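Local coordinates for putative ABC transporter, periplasmic binding protein, amino acid (Neisseria gonorrhoeae, PDB 2YJP) that binds L-cysteine and probably serves as the periplasmic solute receptor of an amino-acid ABC transporter, at residues A[57-62]-A[120-125]. The protein carries 1 engineered substitution. Residues are numbered along the deposited sequence; the frame is centred on the assembly and turned at random.
With CYS (cysteine), chain D.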
# COMPACT_ATOMS: atom_id res chain seq x y z
N ILE A 57 -3.75 -19.34 4.89
CA ILE A 57 -3.72 -18.52 3.70
C ILE A 57 -2.43 -17.72 3.69
O ILE A 57 -2.07 -17.05 4.68
CB ILE A 57 -4.96 -17.65 3.55
CG1 ILE A 57 -4.97 -16.92 2.17
CG2 ILE A 57 -5.10 -16.70 4.77
CD1 ILE A 57 -6.32 -16.26 1.81
N ARG A 58 -1.70 -17.83 2.58
CA ARG A 58 -0.49 -17.02 2.38
C ARG A 58 -0.86 -15.65 1.84
O ARG A 58 -1.44 -15.54 0.74
CB ARG A 58 0.53 -17.75 1.51
CG ARG A 58 1.30 -18.82 2.31
CD ARG A 58 2.08 -19.82 1.42
NE ARG A 58 3.22 -19.20 0.76
CZ ARG A 58 4.36 -18.87 1.37
NH1 ARG A 58 4.54 -19.12 2.68
NH2 ARG A 58 5.33 -18.29 0.67
N ILE A 59 -0.56 -14.62 2.63
CA ILE A 59 -0.86 -13.23 2.25
C ILE A 59 0.33 -12.26 2.21
O ILE A 59 1.05 -12.09 3.22
CB ILE A 59 -1.99 -12.60 3.09
CG1 ILE A 59 -3.20 -13.52 3.07
CG2 ILE A 59 -2.35 -11.21 2.55
CD1 ILE A 59 -4.41 -13.07 3.89
N GLY A 60 0.53 -11.65 1.03
CA GLY A 60 1.59 -10.67 0.78
C GLY A 60 1.20 -9.34 1.40
O GLY A 60 0.10 -8.81 1.14
N VAL A 61 2.10 -8.80 2.24
CA VAL A 61 1.90 -7.53 2.94
C VAL A 61 3.19 -6.78 3.04
O VAL A 61 4.27 -7.37 2.86
CB VAL A 61 1.30 -7.67 4.41
CG1 VAL A 61 -0.06 -8.34 4.37
CG2 VAL A 61 2.24 -8.45 5.36
N PHE A 62 3.10 -5.47 3.32
CA PHE A 62 4.28 -4.68 3.65
C PHE A 62 4.84 -4.92 5.04
O PHE A 62 4.08 -5.13 6.00
CB PHE A 62 4.01 -3.19 3.46
CG PHE A 62 4.02 -2.78 2.04
CD1 PHE A 62 5.21 -2.86 1.30
CD2 PHE A 62 2.86 -2.32 1.42
CE1 PHE A 62 5.25 -2.50 -0.02
CE2 PHE A 62 2.89 -1.94 0.06
CZ PHE A 62 4.09 -2.05 -0.66
N LEU A 120 -2.76 -14.21 -2.13
CA LEU A 120 -3.46 -12.97 -2.12
C LEU A 120 -2.45 -11.87 -1.78
O LEU A 120 -1.54 -12.08 -0.96
CB LEU A 120 -4.56 -13.03 -1.06
CG LEU A 120 -5.33 -11.75 -0.81
CD1 LEU A 120 -6.27 -11.47 -1.87
CD2 LEU A 120 -6.23 -11.94 0.33
N ILE A 121 -2.61 -10.72 -2.42
CA ILE A 121 -1.77 -9.56 -2.12
C ILE A 121 -2.63 -8.57 -1.40
O ILE A 121 -3.68 -8.18 -1.93
CB ILE A 121 -1.19 -8.87 -3.37
CG1 ILE A 121 -0.15 -9.78 -4.01
CG2 ILE A 121 -0.69 -7.43 -3.02
CD1 ILE A 121 1.14 -9.97 -3.13
N LEU A 122 -2.18 -8.19 -0.19
CA LEU A 122 -2.78 -7.06 0.52
C LEU A 122 -1.62 -6.12 0.89
O LEU A 122 -1.63 -5.52 1.98
CB LEU A 122 -3.52 -7.57 1.76
CG LEU A 122 -4.99 -7.98 1.45
CD1 LEU A 122 -5.68 -8.64 2.57
CD2 LEU A 122 -5.85 -6.75 0.96
N ALA A 123 -0.62 -6.00 0.02
CA ALA A 123 0.44 -5.04 0.24
C ALA A 123 0.03 -3.70 -0.37
O ALA A 123 0.51 -3.31 -1.44
CB ALA A 123 1.78 -5.53 -0.33
N ASN A 124 -0.86 -3.00 0.35
CA ASN A 124 -1.39 -1.68 -0.02
C ASN A 124 -1.30 -1.33 -1.52
O ASN A 124 -0.66 -0.33 -1.91
CB ASN A 124 -0.73 -0.59 0.88
CG ASN A 124 -1.66 0.57 1.16
OD1 ASN A 124 -1.31 1.75 0.91
ND2 ASN A 124 -2.86 0.27 1.69
N PHE A 125 -2.06 -2.06 -2.34
CA PHE A 125 -1.79 -2.24 -3.75
C PHE A 125 -2.72 -1.44 -4.66
O PHE A 125 -3.94 -1.72 -4.76
CB PHE A 125 -1.90 -3.75 -4.07
CG PHE A 125 -1.18 -4.19 -5.31
CD1 PHE A 125 -0.15 -3.45 -5.86
CD2 PHE A 125 -1.53 -5.40 -5.91
CE1 PHE A 125 0.51 -3.91 -7.01
CE2 PHE A 125 -0.90 -5.87 -7.04
CZ PHE A 125 0.13 -5.15 -7.58
N CYS D . -0.10 1.87 -3.23
CA CYS D . 1.05 2.22 -4.09
C CYS D . 1.32 1.09 -5.08
O CYS D . 0.54 0.09 -5.10
CB CYS D . 2.32 2.45 -3.28
SG CYS D . 2.81 1.08 -2.22
OXT CYS D . 2.28 1.19 -5.86
O HOH W 1 0.41 -4.19 3.71
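A123 sets its methyl over one face of the F62 ring in a CH-pi contact, CB lying 4.0 Å from the ring centroid and offset toward the rim. CB of N124 meets the same ring at its edge, in the plane, while SG of the bound cysteine approaches CZ obliquely at 3.7 Å, an apolar surface that probably suits the ligand's sulfur. With chi1 at -77°, CG of F62 lies beside its own backbone N, and the ring swings across the turn at A123. F125 offers its ring edge to the ligand's carboxylate oxygen O, and the carbonyl O of N124 accepts a hydrogen bond from the ligand's amino N at 2.6 Å.

Behind this pocket the backbones pair as parallel strands. G60 is gripped twice: its N donates to L120 O (2.9 Å, 168°) and its O accepts from L122 N (2.7 Å), while R58 O receives only a weak bond from L120 N. Lacking a side chain, G60 lets CD1 of I121 settle 4.0 Å from its CA. On the sheet face away from I121, CD1 of I59 meets CD2 of L120 at 4.2 Å; CG2 of I59 also lies alongside CB of L122, at 3.9 Å. Such aliphatic side chains suit a buried interface between sheet and helix. A123 is the centre of an inverse gamma turn, and a water bridges F62 N and L122 O.

Strand 57-61 is the middle of a three-stranded parallel sheet, between 99-103 and 120-121. Helix 80-93 packs on I59, L120 and L122, helix 109-114 on I121 and F125, and P241 of strand 237-244 touches L120 and L122.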